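Local coordinates for protein putative acyl-CoA thioester hydrolase HI0827 (Haemophilus influenzae, PDB 1YLI) that probably hydrolyses the thioester bond of acyl-coenzyme A molecules, with broad specificity, as a hexameric hotdog-fold thioesterase that binds coenzyme A, at residues S40-G45 and A117-V122; M66-P71 and C113-V118. One frame throughout, in Å; residues are numbered along the deposited sequence.

Contact 1. Residues S40-G45 and A117-V122. With COA (coenzyme A), chain H.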
# COMPACT_ATOMS: atom_id res chain seq x y z
N SER B 40 4.52 11.26 10.50
CA SER B 40 5.16 10.88 9.25
C SER B 40 5.06 11.95 8.15
O SER B 40 6.02 12.21 7.44
CB SER B 40 4.57 9.55 8.75
OG SER B 40 5.28 9.09 7.61
N GLN B 41 3.86 12.50 7.97
CA GLN B 41 3.60 13.53 6.96
C GLN B 41 4.40 14.80 7.26
O GLN B 41 4.93 15.39 6.32
CB GLN B 41 2.12 13.90 6.94
CG GLN B 41 1.22 12.83 6.36
CD GLN B 41 1.29 12.83 4.85
OE1 GLN B 41 0.94 13.84 4.20
NE2 GLN B 41 1.79 11.76 4.29
N MET B 42 4.48 15.18 8.54
CA MET B 42 5.28 16.34 8.98
C MET B 42 6.76 16.20 8.63
O MET B 42 7.37 17.12 8.11
CB MET B 42 5.16 16.55 10.49
CG MET B 42 3.74 16.95 10.94
SD MET B 42 3.58 16.87 12.71
CE MET B 42 4.14 18.52 13.05
N ASP B 43 7.31 15.05 8.92
CA ASP B 43 8.72 14.79 8.66
C ASP B 43 9.03 14.80 7.16
O ASP B 43 10.04 15.37 6.72
CB ASP B 43 9.06 13.43 9.27
CG ASP B 43 10.56 13.15 9.29
OD1 ASP B 43 11.32 13.95 9.87
OD2 ASP B 43 10.98 12.14 8.76
N MET B 44 8.21 14.06 6.39
CA MET B 44 8.33 13.99 4.95
C MET B 44 8.18 15.38 4.31
O MET B 44 8.97 15.77 3.42
CB MET B 44 7.23 13.04 4.43
CG MET B 44 7.39 12.45 3.03
SD MET B 44 8.09 10.78 2.99
CE MET B 44 9.68 11.10 3.70
N GLY B 45 7.18 16.13 4.75
CA GLY B 45 6.90 17.43 4.19
C GLY B 45 7.98 18.42 4.61
O GLY B 45 8.50 19.14 3.77
N ALA B 117 5.26 21.40 15.08
CA ALA B 117 6.49 21.03 15.78
C ALA B 117 7.68 21.36 14.92
O ALA B 117 7.62 21.34 13.69
CB ALA B 117 6.50 19.49 16.12
N VAL B 118 8.78 21.62 15.59
CA VAL B 118 10.04 21.88 14.91
C VAL B 118 10.81 20.59 14.72
O VAL B 118 11.13 19.87 15.69
CB VAL B 118 10.87 22.93 15.68
CG1 VAL B 118 12.24 23.15 15.04
CG2 VAL B 118 10.11 24.26 15.70
N PHE B 119 11.17 20.36 13.46
CA PHE B 119 12.03 19.27 13.10
C PHE B 119 13.44 19.78 12.87
O PHE B 119 13.62 20.83 12.23
CB PHE B 119 11.51 18.61 11.81
CG PHE B 119 10.31 17.74 12.03
CD1 PHE B 119 9.05 18.30 12.23
CD2 PHE B 119 10.43 16.37 12.04
CE1 PHE B 119 7.93 17.49 12.46
CE2 PHE B 119 9.33 15.57 12.25
CZ PHE B 119 8.06 16.14 12.46
N THR B 120 14.44 19.04 13.37
CA THR B 120 15.82 19.31 13.04
C THR B 120 16.36 18.28 12.06
O THR B 120 16.37 17.07 12.36
CB THR B 120 16.72 19.34 14.27
OG1 THR B 120 16.13 20.24 15.20
CG2 THR B 120 18.12 19.85 13.89
N PHE B 121 16.78 18.77 10.89
CA PHE B 121 17.34 17.93 9.86
C PHE B 121 18.82 18.24 9.72
O PHE B 121 19.27 19.34 10.07
CB PHE B 121 16.69 18.19 8.51
CG PHE B 121 15.21 17.96 8.48
CD1 PHE B 121 14.69 16.69 8.24
CD2 PHE B 121 14.32 19.03 8.64
CE1 PHE B 121 13.33 16.49 8.19
CE2 PHE B 121 12.94 18.83 8.58
CZ PHE B 121 12.45 17.55 8.36
N VAL B 122 19.58 17.28 9.20
CA VAL B 122 21.02 17.45 8.99
C VAL B 122 21.32 17.07 7.54
O VAL B 122 20.87 16.03 7.06
CB VAL B 122 21.86 16.58 9.95
CG1 VAL B 122 23.36 16.67 9.60
CG2 VAL B 122 21.70 17.03 11.40
N1A COA H . 19.33 17.70 18.51
C2A COA H . 19.39 18.85 17.74
N3A COA H . 20.47 19.03 16.89
C4A COA H . 21.45 18.07 16.79
C5A COA H . 21.38 16.92 17.56
C6A COA H . 20.32 16.73 18.42
N6A COA H . 20.16 15.54 18.98
N7A COA H . 22.45 16.13 17.28
C8A COA H . 23.21 16.78 16.37
N9A COA H . 22.60 17.97 16.05
C1B COA H . 23.13 18.96 15.12
C2B COA H . 24.51 19.47 15.53
O2B COA H . 24.45 20.56 16.42
C3B COA H . 25.16 19.81 14.20
O3B COA H . 24.81 21.13 13.87
P3B COA H . 25.57 22.16 12.90
O7A COA H . 26.47 22.95 13.78
O8A COA H . 24.53 23.08 12.32
O9A COA H . 26.33 21.50 11.78
C4B COA H . 24.50 18.82 13.24
O4B COA H . 23.36 18.29 13.91
C5B COA H . 25.45 17.70 12.85
O5B COA H . 25.99 17.13 14.03
P1A COA H . 27.43 16.43 14.04
O1A COA H . 27.96 16.44 15.46
O2A COA H . 28.39 17.12 13.09
O3A COA H . 27.20 14.92 13.54
P2A COA H . 26.65 13.80 14.57
O4A COA H . 26.04 14.51 15.76
O5A COA H . 27.72 12.84 14.98
O6A COA H . 25.51 13.04 13.76
CBP COA H . 24.04 12.57 12.03
CCP COA H . 24.61 13.69 12.88
CDP COA H . 22.88 13.11 11.23
CEP COA H . 25.11 12.14 11.04
CAP COA H . 23.60 11.38 12.94
OAP COA H . 23.06 11.75 14.21
C9P COA H . 22.76 10.31 12.28
O9P COA H . 23.20 9.71 11.09
N8P COA H . 21.61 9.96 12.86
C7P COA H . 20.62 9.16 12.14
C6P COA H . 19.64 10.06 11.42
C5P COA H . 18.55 9.25 10.78
O5P COA H . 18.81 8.37 9.93
N4P COA H . 17.30 9.57 11.18
C3P COA H . 16.07 9.04 10.63
C2P COA H . 15.78 7.58 11.01
S1P COA H . 16.80 6.93 12.35

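Contact 2. Residues M66-P71 and C113-V118. With COA (coenzyme A), chain E.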
# COMPACT_ATOMS: atom_id res chain seq x y z
N MET B 66 5.04 17.56 20.84
CA MET B 66 3.89 17.88 20.02
C MET B 66 2.62 17.56 20.79
O MET B 66 2.62 16.55 21.46
CB MET B 66 3.90 16.85 18.88
CG MET B 66 3.76 17.40 17.61
SD MET B 66 3.97 16.02 16.48
CE MET B 66 5.75 15.75 16.54
N ASN B 67 1.52 18.32 20.64
CA ASN B 67 0.17 17.92 21.17
C ASN B 67 -0.74 17.84 19.95
O ASN B 67 -0.52 18.56 18.98
CB ASN B 67 -0.48 18.95 22.12
CG ASN B 67 0.29 19.16 23.41
OD1 ASN B 67 0.47 18.23 24.20
ND2 ASN B 67 0.71 20.41 23.66
N PHE B 68 -1.75 16.97 19.99
CA PHE B 68 -2.73 16.86 18.88
C PHE B 68 -4.06 17.36 19.49
O PHE B 68 -4.63 16.71 20.37
CB PHE B 68 -2.83 15.40 18.35
CG PHE B 68 -1.51 14.84 17.86
CD1 PHE B 68 -1.08 15.08 16.56
CD2 PHE B 68 -0.66 14.17 18.71
CE1 PHE B 68 0.14 14.59 16.11
CE2 PHE B 68 0.59 13.71 18.28
CZ PHE B 68 0.99 13.94 16.99
N ILE B 69 -4.55 18.50 19.02
CA ILE B 69 -5.69 19.11 19.68
C ILE B 69 -7.07 18.61 19.23
O ILE B 69 -8.02 18.67 20.00
CB ILE B 69 -5.67 20.65 19.65
CG1 ILE B 69 -5.77 21.18 18.21
CG2 ILE B 69 -4.46 21.20 20.41
CD1 ILE B 69 -6.51 22.56 18.12
N LYS B 70 -7.15 18.13 17.98
CA LYS B 70 -8.42 17.74 17.39
C LYS B 70 -8.19 16.55 16.46
O LYS B 70 -7.14 16.47 15.83
CB LYS B 70 -9.03 18.93 16.60
CG LYS B 70 -9.76 19.97 17.48
CD LYS B 70 -10.37 21.14 16.66
CE LYS B 70 -11.61 20.67 15.81
NZ LYS B 70 -12.57 21.80 15.39
N PRO B 71 -9.17 15.62 16.39
CA PRO B 71 -9.03 14.44 15.53
C PRO B 71 -9.17 14.76 14.04
O PRO B 71 -9.61 15.86 13.69
CB PRO B 71 -10.16 13.53 16.00
CG PRO B 71 -11.18 14.47 16.62
CD PRO B 71 -10.44 15.60 17.16
N CYS B 113 -6.01 23.94 13.01
CA CYS B 113 -4.64 23.47 13.14
C CYS B 113 -4.61 22.33 14.17
O CYS B 113 -4.96 22.53 15.31
CB CYS B 113 -3.74 24.62 13.57
SG CYS B 113 -2.02 24.11 13.70
N VAL B 114 -4.21 21.14 13.73
CA VAL B 114 -4.11 19.92 14.54
C VAL B 114 -2.90 19.93 15.45
O VAL B 114 -3.01 19.66 16.66
CB VAL B 114 -4.04 18.69 13.62
CG1 VAL B 114 -3.73 17.41 14.37
CG2 VAL B 114 -5.36 18.56 12.96
N THR B 115 -1.75 20.25 14.86
CA THR B 115 -0.50 20.26 15.61
C THR B 115 0.54 21.11 14.91
O THR B 115 0.34 21.56 13.80
CB THR B 115 0.03 18.82 15.81
OG1 THR B 115 1.02 18.84 16.85
CG2 THR B 115 0.60 18.20 14.52
N ASP B 116 1.65 21.35 15.59
CA ASP B 116 2.88 21.85 14.95
C ASP B 116 4.10 21.38 15.73
O ASP B 116 3.98 21.02 16.92
CB ASP B 116 2.90 23.40 14.78
CG ASP B 116 2.74 24.18 16.10
OD1 ASP B 116 3.61 24.07 16.98
OD2 ASP B 116 1.78 24.97 16.24
N ALA B 117 5.26 21.40 15.08
CA ALA B 117 6.49 21.03 15.78
C ALA B 117 7.68 21.36 14.92
O ALA B 117 7.62 21.34 13.69
CB ALA B 117 6.50 19.49 16.12
N VAL B 118 8.78 21.62 15.59
CA VAL B 118 10.04 21.88 14.91
C VAL B 118 10.81 20.59 14.72
O VAL B 118 11.13 19.87 15.69
CB VAL B 118 10.87 22.93 15.68
CG1 VAL B 118 12.24 23.15 15.04
CG2 VAL B 118 10.11 24.26 15.70
N1A COA E . -0.73 16.31 27.29
C2A COA E . -0.92 15.29 28.20
N3A COA E . -2.17 15.01 28.66
C4A COA E . -3.21 15.73 28.19
C5A COA E . -3.03 16.77 27.29
C6A COA E . -1.76 17.05 26.82
N6A COA E . -1.51 18.10 26.05
N7A COA E . -4.22 17.33 27.04
C8A COA E . -5.15 16.65 27.75
N9A COA E . -4.53 15.67 28.47
C1B COA E . -5.16 14.69 29.38
C2B COA E . -6.00 15.34 30.47
O2B COA E . -5.25 15.84 31.55
C3B COA E . -6.89 14.17 30.84
O3B COA E . -6.16 13.23 31.61
P3B COA E . -6.83 12.24 32.69
O7A COA E . -6.99 13.08 33.94
O8A COA E . -5.96 11.07 32.98
O9A COA E . -8.22 11.83 32.28
C4B COA E . -7.13 13.51 29.49
O4B COA E . -6.10 13.95 28.66
C5B COA E . -8.50 13.88 28.91
O5B COA E . -8.64 15.29 29.00
P1A COA E . -10.09 15.90 28.79
O1A COA E . -10.16 17.25 29.46
O2A COA E . -11.15 14.93 29.26
O3A COA E . -10.35 15.94 27.20
P2A COA E . -9.89 17.16 26.29
O4A COA E . -8.69 17.70 27.04
O5A COA E . -10.98 18.19 26.09
O6A COA E . -9.51 16.41 24.92
CBP COA E . -8.67 14.71 23.50
CCP COA E . -8.59 15.33 24.88
CDP COA E . -7.46 13.77 23.34
CEP COA E . -9.99 13.94 23.50
CAP COA E . -8.65 15.82 22.42
OAP COA E . -7.53 16.62 22.71
C9P COA E . -8.50 15.23 21.03
O9P COA E . -9.60 14.53 20.47
N8P COA E . -7.33 15.36 20.41
C7P COA E . -7.01 14.69 19.14
C6P COA E . -6.61 13.25 19.38
C5P COA E . -6.34 12.54 18.08
O5P COA E . -7.29 12.23 17.34
N4P COA E . -5.06 12.25 17.84
C3P COA E . -4.62 11.47 16.70
C2P COA E . -3.71 12.28 15.80
S1P COA E . -4.60 13.66 15.06
O HOH W 1 2.03 21.00 19.36

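Contact 1. Residues S40-G45 and A117-V122
Phe119 lays one face of its ring against the backbone of helix 35-54 where Met42 passes into Asp43. Both side chains cross the phenylalanine at about a right angle but differ in what they bring: Met42 its CB and a methyl at the ring edge, Asp43 its CA and a carboxylate oxygen. Met42 CB stands 3.5 Å from Phe119 CE1. Met42 CG lies anti to the carbonyl carbon, and after a bend at the last torsion the methyl Met42 CE arrives at the ring edge, in the ring plane, 4.0 Å from Ala117 CB. The same methionine also packs on Val96 and Val98 of strand 91-101. Asp43 adds an off-centre CH-pi contact, its CA lying 4.2 Å from the centroid of the Phe119 ring. Asp43 CG is anti to the backbone N (chi1 -170°), which swings the carboxylate across the ring, Asp43 OD1 coming obliquely to within 3.4 Å of Phe119 CD2 and the two planes 36° apart. Phe121 meets the same aspartate with its ring edge: Asp43 O lies near the ring plane, 3.6 Å from Phe121 CZ, and Asp43 OD1 is equally close to Phe121 CE1. This is the hotdog arrangement, a long helix held in the curve of an antiparallel sheet, with the helix segment crossing its strand at -49°. Past the aromatic pair, Val122 CG2 touches the ribose oxygen O4B of a bound coenzyme A at 3.3 Å. No hydrogen bond joins the two segments. The buried carboxylate is instead satisfied from beyond them, OD1 by the hydroxyl of Thr60 and OD2 by the backbone N of Gly36 of the second subunit. These partners fix the rotation of a polar group set among aromatic rings between helix and sheet.

Contact 2. Residues M66-P71 and C113-V118
Thr115 OG1 gives a short hydrogen bond of 2.6 Å to the carbonyl oxygen of Asn67, where strand 58-67 of the hotdog sheet runs out beside strand 111-123. The hydroxyl comes from above the carbonyl plane, 36° out of it, and is brought there by a first torsion (chi1 -164°) that sets OG1 opposite the backbone N. Met66 CG packs against Thr115 OG1 at 3.2 Å. The bent end of the methionine brings its methyl round to that of Ala117. Farther along, the antiparallel pairing is taken up by Ile69 N, which donates to Val114 O over 3.0 Å in a nearly straight bond (170°) lying in the carbonyl plane. On the Met66 side of the threonine bond a water bridges the strands, accepting from Asn67 N and donating to Asp116 O. Phe68 lies side by side with Thr115 and points the same way, toward helix 35-54; Val114 CG1 sits at the edge of its ring, 4.2 Å from Phe68 CD1, and Thr115 CG2 approaches Phe68 CE1 obliquely. The sheet continues beyond Met66 and Asn67 into an antiparallel strand of the second subunit, so the segment 66-71 is at once the end of the chain's own edge strand and part of an interface. It is also a wall of the coenzyme A pocket: Asn67 OD1 takes a 2.7 Å hydrogen bond from the adenine amino group N6A, and Phe68 O accepts from the pantetheine amide N8P. Lys70 turns its amine away to a salt bridge with Glu110 and a cation-pi contact with Tyr112. At the far end of the bound coenzyme A, the thiol sulfur S1P rests 3.9 Å from Val114 CG1.

How the contacts relate
Both contacts are built on strand 111-123 and share Ala117 and Val118, but they use the strand differently. Contact 1 is core: the helix 35-54 lies over the sheet and meets it through methionine, aspartate and aromatic side chains, without a hydrogen bond between its segments. Contact 2 lies farther from the centre of the chain, where two neighbouring strands pair edge to edge through backbone, hydroxyl and water bonds; it is still largely buried but reaches exposed residues, Asn67 and Ile69, at its rim. They meet through Met42, whose SD packs on Thr115 CG2 at 3.7 Å and near Met66 SD. Each borders a different coenzyme A molecule, and both touch the second subunit.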